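Uncharacterized protein (Thermus thermophilus HB8, PDB 6SCE) probably acts as a CRISPR ancillary DNA nuclease, switched on when cyclic oligoadenylate binds its CARF (CRISPR-associated Rossmann fold) domains. Local coordinates at residues A[3-7]-A[28-32]; A[18-23]-A[136-142]; A[173-177]-A[215-219]; A[453-457]-A[500-504]. All coordinates share one frame. Residue numbers count along the deposited sequence, not the author numbering.

Interaction 1 (A[3-7]-A[28-32])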
loop_
_atom_site.group_PDB
_atom_site.type_symbol
_atom_site.label_atom_id
_atom_site.label_comp_id
_atom_site.label_asym_id
_atom_site.label_seq_id
_atom_site.Cartn_x
_atom_site.Cartn_y
_atom_site.Cartn_z
ATOM N N ALA A 3 -4.922 16.254 -36.217
ATOM C CA ALA A 3 -5.552 15.536 -35.050
ATOM C C ALA A 3 -4.618 15.595 -33.833
ATOM O O ALA A 3 -3.396 15.579 -33.981
ATOM C CB ALA A 3 -5.873 14.093 -35.397
ATOM N N PRO A 4 -5.187 15.645 -32.628
ATOM C CA PRO A 4 -4.342 15.752 -31.419
ATOM C C PRO A 4 -3.568 14.469 -31.099
ATOM O O PRO A 4 -3.930 13.374 -31.571
ATOM C CB PRO A 4 -5.366 16.062 -30.338
ATOM C CG PRO A 4 -6.553 15.283 -30.790
ATOM C CD PRO A 4 -6.603 15.530 -32.275
ATOM N N VAL A 5 -2.504 14.604 -30.297
ATOM C CA VAL A 5 -1.703 13.470 -29.888
ATOM C C VAL A 5 -1.913 13.298 -28.372
ATOM O O VAL A 5 -1.984 14.269 -27.627
ATOM C CB VAL A 5 -0.215 13.638 -30.244
ATOM C CG1 VAL A 5 0.650 12.592 -29.582
ATOM C CG2 VAL A 5 -0.019 13.581 -31.768
ATOM N N TYR A 6 -2.070 12.052 -27.967
ATOM C CA TYR A 6 -2.228 11.699 -26.566
ATOM C C TYR A 6 -0.900 11.297 -26.036
ATOM O O TYR A 6 -0.327 10.327 -26.497
ATOM C CB TYR A 6 -3.218 10.537 -26.435
ATOM C CG TYR A 6 -3.590 10.117 -25.033
ATOM C CD1 TYR A 6 -3.895 11.042 -24.052
ATOM C CD2 TYR A 6 -3.687 8.781 -24.716
ATOM C CE1 TYR A 6 -4.277 10.637 -22.772
ATOM C CE2 TYR A 6 -4.069 8.369 -23.447
ATOM C CZ TYR A 6 -4.348 9.290 -22.486
ATOM O OH TYR A 6 -4.766 8.838 -21.245
ATOM N N LEU A 7 -0.426 12.026 -25.026
ATOM C CA LEU A 7 0.802 11.693 -24.279
ATOM C C LEU A 7 0.424 11.235 -22.868
ATOM O O LEU A 7 -0.263 11.951 -22.159
ATOM C CB LEU A 7 1.684 12.938 -24.140
ATOM C CG LEU A 7 2.127 13.585 -25.483
ATOM C CD1 LEU A 7 3.115 14.694 -25.218
ATOM C CD2 LEU A 7 2.705 12.590 -26.447
ATOM N N ALA A 28 -11.889 16.210 -28.329
ATOM C CA ALA A 28 -11.106 16.607 -29.485
ATOM C C ALA A 28 -11.282 15.709 -30.689
ATOM O O ALA A 28 -10.689 15.973 -31.721
ATOM C CB ALA A 28 -9.647 16.635 -29.111
ATOM N N GLY A 29 -12.022 14.612 -30.559
ATOM C CA GLY A 29 -12.155 13.668 -31.669
ATOM C C GLY A 29 -11.042 12.665 -31.785
ATOM O O GLY A 29 -10.274 12.438 -30.839
ATOM N N ARG A 30 -10.930 12.068 -32.963
ATOM C CA ARG A 30 -9.988 11.027 -33.205
ATOM C C ARG A 30 -8.545 11.483 -32.933
ATOM O O ARG A 30 -8.172 12.569 -33.378
ATOM C CB ARG A 30 -10.142 10.576 -34.649
ATOM C CG ARG A 30 -9.299 9.381 -34.991
ATOM C CD ARG A 30 -9.573 8.947 -36.429
ATOM N NE ARG A 30 -8.354 8.417 -37.015
ATOM C CZ ARG A 30 -7.364 9.165 -37.489
ATOM N NH1 ARG A 30 -7.447 10.489 -37.493
ATOM N NH2 ARG A 30 -6.282 8.578 -37.975
ATOM N N VAL A 31 -7.724 10.669 -32.252
ATOM C CA VAL A 31 -6.333 11.060 -31.995
ATOM C C VAL A 31 -5.435 10.537 -33.105
ATOM O O VAL A 31 -5.654 9.448 -33.605
ATOM C CB VAL A 31 -5.768 10.617 -30.581
ATOM C CG1 VAL A 31 -6.779 10.891 -29.482
ATOM C CG2 VAL A 31 -5.323 9.182 -30.573
ATOM N N ALA A 32 -4.382 11.277 -33.440
ATOM C CA ALA A 32 -3.424 10.817 -34.449
ATOM C C ALA A 32 -2.666 9.604 -33.952
ATOM O O ALA A 32 -2.391 8.667 -34.706
ATOM C CB ALA A 32 -2.452 11.942 -34.826
#
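This is a backbone-led contact at the start of the N-terminal Rossmann-like sheet, consistent with a first CARF domain, where the loop leaving helix 15-28 comes back beside the N terminus before entering strand 33-38, closing the first beta-alpha-beta crossover. Its one hydrogen bond runs from Ala32 N to Pro4 O, at 2.8 Å and 157°, and Val31 CA adds a CH...O approach of 3.4 Å to the same Pro4 O. Parallel pairing of the two strands carries on from here, with Tyr6 bonding to Lys33 and Val35. The turn itself depends on Gly29, which leaves the helix with positive phi. Small apolar groups fill the gap: Pro4 CG sits 3.8 Å from Ala28 CB, Ala3 CB is 4.1 Å from Ala32 CB, and Val5 CG2 is 4.2 Å from the same Ala32 CB. Trp82 of strand 81-84 covers Pro4 and Ala28. With no charged pair between the segments, the chemistry implies that main-chain pairing and close alanine and proline packing hold the crossover shut.

Interaction 2 (A[18-23]-A[136-142])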
loop_
_atom_site.group_PDB
_atom_site.type_symbol
_atom_site.label_atom_id
_atom_site.label_comp_id
_atom_site.label_asym_id
_atom_site.label_seq_id
_atom_site.Cartn_x
_atom_site.Cartn_y
_atom_site.Cartn_z
ATOM N N TYR A 18 -6.654 4.531 -20.226
ATOM C CA TYR A 18 -7.795 4.384 -21.132
ATOM C C TYR A 18 -8.846 5.450 -20.891
ATOM O O TYR A 18 -9.314 6.102 -21.847
ATOM C CB TYR A 18 -8.376 2.982 -21.053
ATOM C CG TYR A 18 -9.569 2.777 -21.941
ATOM C CD1 TYR A 18 -9.524 3.102 -23.297
ATOM C CD2 TYR A 18 -10.742 2.242 -21.435
ATOM C CE1 TYR A 18 -10.626 2.893 -24.119
ATOM C CE2 TYR A 18 -11.839 2.032 -22.247
ATOM C CZ TYR A 18 -11.779 2.371 -23.588
ATOM O OH TYR A 18 -12.896 2.157 -24.388
ATOM N N LEU A 19 -9.176 5.703 -19.636
ATOM C CA LEU A 19 -10.090 6.762 -19.327
ATOM C C LEU A 19 -9.642 8.107 -19.910
ATOM O O LEU A 19 -10.468 8.848 -20.489
ATOM C CB LEU A 19 -10.295 6.856 -17.811
ATOM C CG LEU A 19 -11.226 7.938 -17.311
ATOM C CD1 LEU A 19 -12.623 7.782 -17.901
ATOM C CD2 LEU A 19 -11.275 7.913 -15.782
ATOM N N GLY A 20 -8.340 8.435 -19.791
ATOM C CA GLY A 20 -7.830 9.692 -20.323
ATOM C C GLY A 20 -7.969 9.766 -21.833
ATOM O O GLY A 20 -8.333 10.824 -22.367
ATOM N N LEU A 21 -7.768 8.641 -22.518
ATOM C CA LEU A 21 -7.993 8.569 -23.962
ATOM C C LEU A 21 -9.469 8.859 -24.307
ATOM O O LEU A 21 -9.747 9.647 -25.218
ATOM C CB LEU A 21 -7.545 7.233 -24.535
ATOM C CG LEU A 21 -7.692 7.089 -26.048
ATOM C CD1 LEU A 21 -6.989 8.180 -26.858
ATOM C CD2 LEU A 21 -7.235 5.714 -26.501
ATOM N N LYS A 22 -10.401 8.291 -23.537
ATOM C CA LYS A 22 -11.840 8.538 -23.777
ATOM C C LYS A 22 -12.139 10.018 -23.599
ATOM O O LYS A 22 -12.930 10.578 -24.352
ATOM C CB LYS A 22 -12.724 7.668 -22.865
ATOM C CG LYS A 22 -12.580 6.182 -23.146
ATOM C CD LYS A 22 -13.505 5.365 -22.248
ATOM C CE LYS A 22 -14.955 5.400 -22.727
ATOM N NZ LYS A 22 -15.884 4.887 -21.677
ATOM N N VAL A 23 -11.502 10.661 -22.623
ATOM C CA VAL A 23 -11.685 12.085 -22.397
ATOM C C VAL A 23 -11.215 12.894 -23.610
ATOM O O VAL A 23 -11.951 13.776 -24.122
ATOM C CB VAL A 23 -10.931 12.550 -21.141
ATOM C CG1 VAL A 23 -10.897 14.069 -21.010
ATOM C CG2 VAL A 23 -11.495 11.904 -19.897
ATOM N N GLU A 136 -17.694 9.476 -19.823
ATOM C CA GLU A 136 -16.478 8.759 -20.206
ATOM C C GLU A 136 -16.142 7.564 -19.293
ATOM O O GLU A 136 -15.322 6.725 -19.643
ATOM C CB GLU A 136 -15.301 9.740 -20.151
ATOM C CG GLU A 136 -15.436 10.916 -21.109
ATOM C CD GLU A 136 -16.044 12.162 -20.477
ATOM O OE1 GLU A 136 -16.761 12.055 -19.451
ATOM O OE2 GLU A 136 -15.781 13.278 -20.993
ATOM N N ALA A 137 -16.771 7.512 -18.124
ATOM C CA ALA A 137 -16.574 6.396 -17.163
ATOM C C ALA A 137 -16.505 5.034 -17.808
ATOM O O ALA A 137 -17.345 4.676 -18.664
ATOM C CB ALA A 137 -17.713 6.399 -16.151
ATOM N N LEU A 138 -15.516 4.231 -17.416
ATOM C CA LEU A 138 -15.416 2.908 -17.992
ATOM C C LEU A 138 -16.678 2.073 -17.657
ATOM O O LEU A 138 -17.216 2.115 -16.528
ATOM C CB LEU A 138 -14.162 2.176 -17.495
ATOM C CG LEU A 138 -12.894 2.379 -18.336
ATOM C CD1 LEU A 138 -12.574 3.838 -18.560
ATOM C CD2 LEU A 138 -11.737 1.636 -17.675
ATOM N N THR A 139 -17.096 1.301 -18.633
ATOM C CA THR A 139 -18.230 0.392 -18.494
ATOM C C THR A 139 -17.741 -0.936 -17.954
ATOM O O THR A 139 -16.544 -1.237 -17.915
ATOM C CB THR A 139 -18.885 0.135 -19.868
ATOM O OG1 THR A 139 -17.953 -0.566 -20.699
ATOM C CG2 THR A 139 -19.326 1.467 -20.534
ATOM N N LEU A 140 -18.674 -1.777 -17.559
ATOM C CA LEU A 140 -18.335 -3.115 -17.121
ATOM C C LEU A 140 -17.629 -3.857 -18.222
ATOM O O LEU A 140 -16.664 -4.583 -17.976
ATOM C CB LEU A 140 -19.575 -3.875 -16.627
ATOM C CG LEU A 140 -19.205 -5.219 -15.976
ATOM C CD1 LEU A 140 -20.070 -5.555 -14.778
ATOM C CD2 LEU A 140 -19.209 -6.358 -16.988
ATOM N N GLU A 141 -18.097 -3.693 -19.458
ATOM C CA GLU A 141 -17.489 -4.434 -20.557
ATOM C C GLU A 141 -16.045 -3.974 -20.797
ATOM O O GLU A 141 -15.183 -4.778 -21.142
ATOM C CB GLU A 141 -18.283 -4.223 -21.835
ATOM C CG GLU A 141 -19.618 -4.936 -21.831
ATOM C CD GLU A 141 -20.615 -4.372 -20.849
ATOM O OE1 GLU A 141 -20.617 -3.126 -20.571
ATOM O OE2 GLU A 141 -21.405 -5.227 -20.340
ATOM N N GLU A 142 -15.819 -2.683 -20.632
ATOM C CA GLU A 142 -14.428 -2.129 -20.770
ATOM C C GLU A 142 -13.527 -2.704 -19.661
ATOM O O GLU A 142 -12.425 -3.140 -19.931
ATOM C CB GLU A 142 -14.485 -0.620 -20.778
ATOM C CG GLU A 142 -14.914 -0.068 -22.131
ATOM C CD GLU A 142 -15.257 1.396 -22.148
ATOM O OE1 GLU A 142 -15.685 1.942 -21.109
ATOM O OE2 GLU A 142 -15.093 2.039 -23.236
HETATM O O HOH W 1 -17.221 3.063 -24.293
#
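A very short hydrogen bond, 2.5 Å from Tyr18 OH to Glu142 OE2, joins the first helix of the N-terminal Rossmann-like (probably CARF) domain to the segment that leaves it. The same carboxylate forms a salt bridge with Lys22, whose NZ lies 3.0 Å from Glu142 OE1 and makes a weak hydrogen bond of 3.3 Å to Glu142 OE2. Lys22 NZ also gives a 2.8 Å bond to Glu136 O, so one ammonium group grips both ends of segment 136-142. A water receives a weak bond from Lys22 NZ and donates to Glu142 OE2 at 2.6 Å.

Glu142 is held in place from its own side by a capping box at the start of helix 140-148: Glu142 N bonds to Thr139 OG1 at 3.0 Å, and Thr139 N returns a 2.9 Å bond to Glu142 OE1. That helix leads on to strand 156-158 of the next sheet. Beneath the polar cluster, Leu138 CD1 packs 3.8 Å from Tyr18 CD2 and 3.9 Å from Leu19 CB, while Leu19 CD1 reaches 4.0 Å from Glu136 CB. Beyond Val23, the Glu136 carboxylate pairs with Arg26. The nearest atom of the contact lies about 5 Å from the bound cyclic oligoadenylate.

Interaction 3 (A[173-177]-A[215-219])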
loop_
_atom_site.group_PDB
_atom_site.type_symbol
_atom_site.label_atom_id
_atom_site.label_comp_id
_atom_site.label_asym_id
_atom_site.label_seq_id
_atom_site.Cartn_x
_atom_site.Cartn_y
_atom_site.Cartn_z
ATOM N N LEU A 173 -18.342 -14.163 -11.696
ATOM C CA LEU A 173 -17.219 -14.892 -12.240
ATOM C C LEU A 173 -17.379 -16.342 -11.806
ATOM O O LEU A 173 -17.100 -16.685 -10.648
ATOM C CB LEU A 173 -15.894 -14.326 -11.728
ATOM C CG LEU A 173 -15.368 -13.055 -12.399
ATOM C CD1 LEU A 173 -16.385 -11.945 -12.445
ATOM C CD2 LEU A 173 -14.126 -12.597 -11.638
ATOM N N PRO A 174 -17.818 -17.212 -12.726
ATOM C CA PRO A 174 -18.103 -18.584 -12.271
ATOM C C PRO A 174 -16.889 -19.267 -11.644
ATOM O O PRO A 174 -17.062 -20.070 -10.748
ATOM C CB PRO A 174 -18.553 -19.283 -13.556
ATOM C CG PRO A 174 -19.227 -18.174 -14.326
ATOM C CD PRO A 174 -18.284 -17.005 -14.114
ATOM N N GLY A 175 -15.682 -18.905 -12.069
ATOM C CA GLY A 175 -14.451 -19.405 -11.463
ATOM C C GLY A 175 -14.023 -18.777 -10.138
ATOM O O GLY A 175 -12.960 -19.112 -9.628
ATOM N N ARG A 176 -14.804 -17.836 -9.603
ATOM C CA ARG A 176 -14.430 -17.136 -8.361
ATOM C C ARG A 176 -15.623 -17.054 -7.472
ATOM O O ARG A 176 -16.378 -16.088 -7.510
ATOM C CB ARG A 176 -13.940 -15.714 -8.621
ATOM C CG ARG A 176 -12.732 -15.607 -9.521
ATOM C CD ARG A 176 -11.488 -15.284 -8.754
ATOM N NE ARG A 176 -10.329 -15.890 -9.380
ATOM C CZ ARG A 176 -9.151 -16.021 -8.790
ATOM N NH1 ARG A 176 -8.965 -15.579 -7.543
ATOM N NH2 ARG A 176 -8.156 -16.600 -9.453
ATOM N N GLU A 177 -15.761 -18.063 -6.616
ATOM C CA GLU A 177 -16.864 -18.148 -5.669
ATOM C C GLU A 177 -16.787 -16.977 -4.682
ATOM O O GLU A 177 -15.704 -16.533 -4.353
ATOM C CB GLU A 177 -16.709 -19.489 -4.929
ATOM C CG GLU A 177 -17.784 -19.852 -3.933
ATOM C CD GLU A 177 -17.448 -21.141 -3.188
ATOM O OE1 GLU A 177 -16.400 -21.759 -3.497
ATOM O OE2 GLU A 177 -18.235 -21.528 -2.291
ATOM N N GLU A 215 -7.965 -10.715 -3.306
ATOM C CA GLU A 215 -8.700 -11.068 -4.507
ATOM C C GLU A 215 -9.238 -9.840 -5.241
ATOM O O GLU A 215 -9.188 -9.761 -6.481
ATOM C CB GLU A 215 -9.842 -11.984 -4.113
ATOM C CG GLU A 215 -10.562 -12.644 -5.231
ATOM C CD GLU A 215 -11.605 -13.624 -4.733
ATOM O OE1 GLU A 215 -12.293 -13.357 -3.701
ATOM O OE2 GLU A 215 -11.779 -14.636 -5.426
ATOM N N ALA A 216 -9.772 -8.889 -4.477
ATOM C CA ALA A 216 -10.280 -7.621 -5.026
ATOM C C ALA A 216 -9.159 -6.901 -5.753
ATOM O O ALA A 216 -9.359 -6.359 -6.846
ATOM C CB ALA A 216 -10.825 -6.728 -3.907
ATOM N N LYS A 217 -7.977 -6.907 -5.160
ATOM C CA LYS A 217 -6.840 -6.149 -5.748
ATOM C C LYS A 217 -6.326 -6.823 -7.006
ATOM O O LYS A 217 -5.990 -6.138 -7.989
ATOM C CB LYS A 217 -5.716 -5.951 -4.732
ATOM C CG LYS A 217 -6.028 -5.031 -3.541
ATOM C CD LYS A 217 -6.952 -3.842 -3.827
ATOM C CE LYS A 217 -7.100 -2.962 -2.579
ATOM N NZ LYS A 217 -8.029 -1.836 -2.839
ATOM N N ARG A 218 -6.299 -8.152 -7.022
ATOM C CA ARG A 218 -5.930 -8.868 -8.261
ATOM C C ARG A 218 -6.912 -8.652 -9.410
ATOM O O ARG A 218 -6.494 -8.385 -10.531
ATOM C CB ARG A 218 -5.780 -10.368 -7.996
ATOM C CG ARG A 218 -5.863 -11.198 -9.264
ATOM C CD ARG A 218 -5.483 -12.660 -9.044
ATOM N NE ARG A 218 -5.504 -13.379 -10.323
ATOM C CZ ARG A 218 -6.603 -13.826 -10.929
ATOM N NH1 ARG A 218 -7.798 -13.681 -10.361
ATOM N NH2 ARG A 218 -6.505 -14.462 -12.100
ATOM N N LEU A 219 -8.213 -8.809 -9.148
ATOM C CA LEU A 219 -9.245 -8.639 -10.143
ATOM C C LEU A 219 -9.382 -7.221 -10.666
ATOM O O LEU A 219 -9.513 -7.025 -11.876
ATOM C CB LEU A 219 -10.620 -9.059 -9.585
ATOM C CG LEU A 219 -10.738 -10.578 -9.372
ATOM C CD1 LEU A 219 -12.027 -10.928 -8.689
ATOM C CD2 LEU A 219 -10.628 -11.340 -10.687
HETATM O O HOH W 2 -14.733 -14.296 -3.016
HETATM O O HOH W 3 -12.885 -16.907 -4.819
#
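Arg176 lays its guanidinium over that of Arg218, with Arg176 NH2 only 3.1 Å from Arg218 NH1; both are donors, so this is a meeting of like charges and not a hydrogen bond. Arg176 closes a type I beta turn, Leu173 to Arg176, at the tip of the hairpin between strands 169-172 and 179-184, and Arg218 belongs to helix 206-220. Outside acids make the crowding tolerable: Glu153 forms salt bridges with both arginines, and Glu45 takes Arg218 NE. Within the contact, Glu215 OE2 lies at the edge of the Arg176 guanidinium in a long salt bridge, 3.6 Å from Arg176 NH1, while Glu215 OE1 is also bonded to Trp190. An apolar touch of 3.8 Å between Leu173 CD2 and Leu219 CD2 fills the buried side. Two waters join the hairpin to the helix: one donates to Glu177 O at 2.8 Å and to Glu215 OE1 at 2.7 Å, the other to Glu177 O at 2.9 Å and to Glu215 OE2 at 2.6 Å.

Interaction 4 (A[453-457]-A[500-504])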
loop_
_atom_site.group_PDB
_atom_site.type_symbol
_atom_site.label_atom_id
_atom_site.label_comp_id
_atom_site.label_asym_id
_atom_site.label_seq_id
_atom_site.Cartn_x
_atom_site.Cartn_y
_atom_site.Cartn_z
ATOM N N ALA A 453 20.186 -22.855 22.297
ATOM C CA ALA A 453 19.094 -22.822 21.337
ATOM C C ALA A 453 19.397 -23.722 20.141
ATOM O O ALA A 453 18.552 -24.527 19.739
ATOM C CB ALA A 453 18.837 -21.381 20.878
ATOM N N GLU A 454 20.594 -23.590 19.578
ATOM C CA GLU A 454 20.984 -24.401 18.428
ATOM C C GLU A 454 21.147 -25.884 18.803
ATOM O O GLU A 454 20.835 -26.774 17.997
ATOM C CB GLU A 454 22.248 -23.834 17.768
ATOM C CG GLU A 454 21.966 -22.563 16.963
ATOM C CD GLU A 454 23.179 -22.014 16.222
ATOM O OE1 GLU A 454 24.319 -22.140 16.728
ATOM O OE2 GLU A 454 22.987 -21.430 15.128
ATOM N N GLU A 455 21.597 -26.139 20.032
ATOM C CA GLU A 455 21.653 -27.503 20.577
ATOM C C GLU A 455 20.270 -28.111 20.519
ATOM O O GLU A 455 20.069 -29.164 19.907
ATOM N N ILE A 456 19.301 -27.416 21.110
ATOM C CA ILE A 456 17.908 -27.877 21.096
ATOM C C ILE A 456 17.424 -28.186 19.680
ATOM O O ILE A 456 16.705 -29.170 19.451
ATOM C CB ILE A 456 16.947 -26.854 21.745
ATOM C CG1 ILE A 456 17.271 -26.692 23.238
ATOM C CG2 ILE A 456 15.496 -27.286 21.554
ATOM C CD1 ILE A 456 16.379 -25.703 23.954
ATOM N N LEU A 457 17.808 -27.332 18.734
ATOM C CA LEU A 457 17.351 -27.465 17.361
ATOM C C LEU A 457 17.887 -28.730 16.677
ATOM O O LEU A 457 17.166 -29.351 15.902
ATOM C CB LEU A 457 17.674 -26.187 16.555
ATOM C CG LEU A 457 16.975 -24.903 17.071
ATOM C CD1 LEU A 457 17.434 -23.669 16.298
ATOM C CD2 LEU A 457 15.458 -25.002 17.041
ATOM N N PRO A 500 13.301 -21.506 20.825
ATOM C CA PRO A 500 14.646 -21.779 20.321
ATOM C C PRO A 500 14.866 -21.357 18.852
ATOM O O PRO A 500 15.877 -20.719 18.538
ATOM C CB PRO A 500 14.777 -23.303 20.484
ATOM C CG PRO A 500 13.877 -23.628 21.631
ATOM C CD PRO A 500 12.716 -22.678 21.505
ATOM N N LEU A 501 13.947 -21.726 17.969
ATOM C CA LEU A 501 14.048 -21.329 16.560
ATOM C C LEU A 501 13.949 -19.792 16.412
ATOM O O LEU A 501 14.723 -19.191 15.666
ATOM C CB LEU A 501 12.978 -22.011 15.732
ATOM C CG LEU A 501 13.016 -21.706 14.231
ATOM C CD1 LEU A 501 14.355 -22.071 13.605
ATOM C CD2 LEU A 501 11.894 -22.448 13.535
ATOM N N GLU A 502 13.015 -19.182 17.142
ATOM C CA GLU A 502 12.831 -17.716 17.127
ATOM C C GLU A 502 14.064 -16.971 17.584
ATOM O O GLU A 502 14.418 -15.950 17.002
ATOM C CB GLU A 502 11.664 -17.291 18.017
ATOM C CG GLU A 502 10.306 -17.725 17.518
ATOM C CD GLU A 502 9.217 -17.489 18.530
ATOM O OE1 GLU A 502 9.491 -16.838 19.570
ATOM O OE2 GLU A 502 8.081 -17.935 18.262
ATOM N N TYR A 503 14.717 -17.455 18.641
ATOM C CA TYR A 503 15.931 -16.805 19.128
ATOM C C TYR A 503 17.102 -16.974 18.176
ATOM O O TYR A 503 17.883 -16.040 17.973
ATOM C CB TYR A 503 16.330 -17.309 20.512
ATOM C CG TYR A 503 17.516 -16.558 21.041
ATOM C CD1 TYR A 503 17.397 -15.225 21.408
ATOM C CD2 TYR A 503 18.769 -17.160 21.142
ATOM C CE1 TYR A 503 18.481 -14.515 21.882
ATOM C CE2 TYR A 503 19.866 -16.453 21.611
ATOM C CZ TYR A 503 19.718 -15.126 21.981
ATOM O OH TYR A 503 20.791 -14.399 22.454
ATOM N N ALA A 504 17.231 -18.164 17.598
ATOM C CA ALA A 504 18.261 -18.415 16.581
ATOM C C ALA A 504 18.050 -17.544 15.349
ATOM O O ALA A 504 19.001 -17.009 14.785
ATOM C CB ALA A 504 18.246 -19.877 16.163
#
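Leu457, with chi1 in m and chi2 in t, sends its two methyls across to helix 499-513: CD2 settles 3.9 Å from Pro500 CB and 4.1 Å from Leu501 CB, and CD1 meets Ala504 CB at 3.9 Å. One turn earlier, Ala453 brings the backbones closest, its CA 4.7 Å from that of Pro500, with Ala453 CB 3.8 Å from Pro500 O. Ile456, also m and t, extends CD1 to within 4.0 Å of Pro500 CG, so the proline ring in the first turn of its helix is met by both Ile456 and Leu457.

The short segments cross at -129° with their axes 8.9 Å apart, an oblique, more antiparallel than parallel packing in the C-terminal domain. In its mixed sheet, Asp543 on one strand and, on the next, a Glu-Cys-Lys run with Cys557 as its middle residue make a D...ExK pattern consistent with a PD-(D/E)XK nuclease fold. Leu501 (t, p), whose CA-to-CB bond points sideways to helix 447-458, also touches Cys557. Tyr503, chi1 in t, offers its ring edge to Ala453, the CD2 to CB distance being 4.2 Å; its hydroxyl bonds to Arg444 O, and its ring meets Trp480 edge-to-face.

In the fold
From the N terminus, interaction 1 closes the first loop, strand 5-10 to the segment after helix 15-28. Interaction 2 opens inside that loop, on helix 15-28, and closes after the whole first sheet, so the two cross along the chain; they also touch, with Tyr6 and Val31 against Leu21. Interaction 2 ties the N-terminal Rossmann-like (probably CARF) domain to the connection into the six-stranded sheet, where interaction 3 later joins a hairpin to helix 206-220; the centres of interactions 2 and 3 are about 21 Å apart. A further sheet, 293-417, intervenes before interaction 4 pairs two helices in the C-terminal domain. Interactions 2, 3 and 4 follow in series. The centres of interactions 1 and 4 are about 65 Å apart, on opposite sides of the chain's centre.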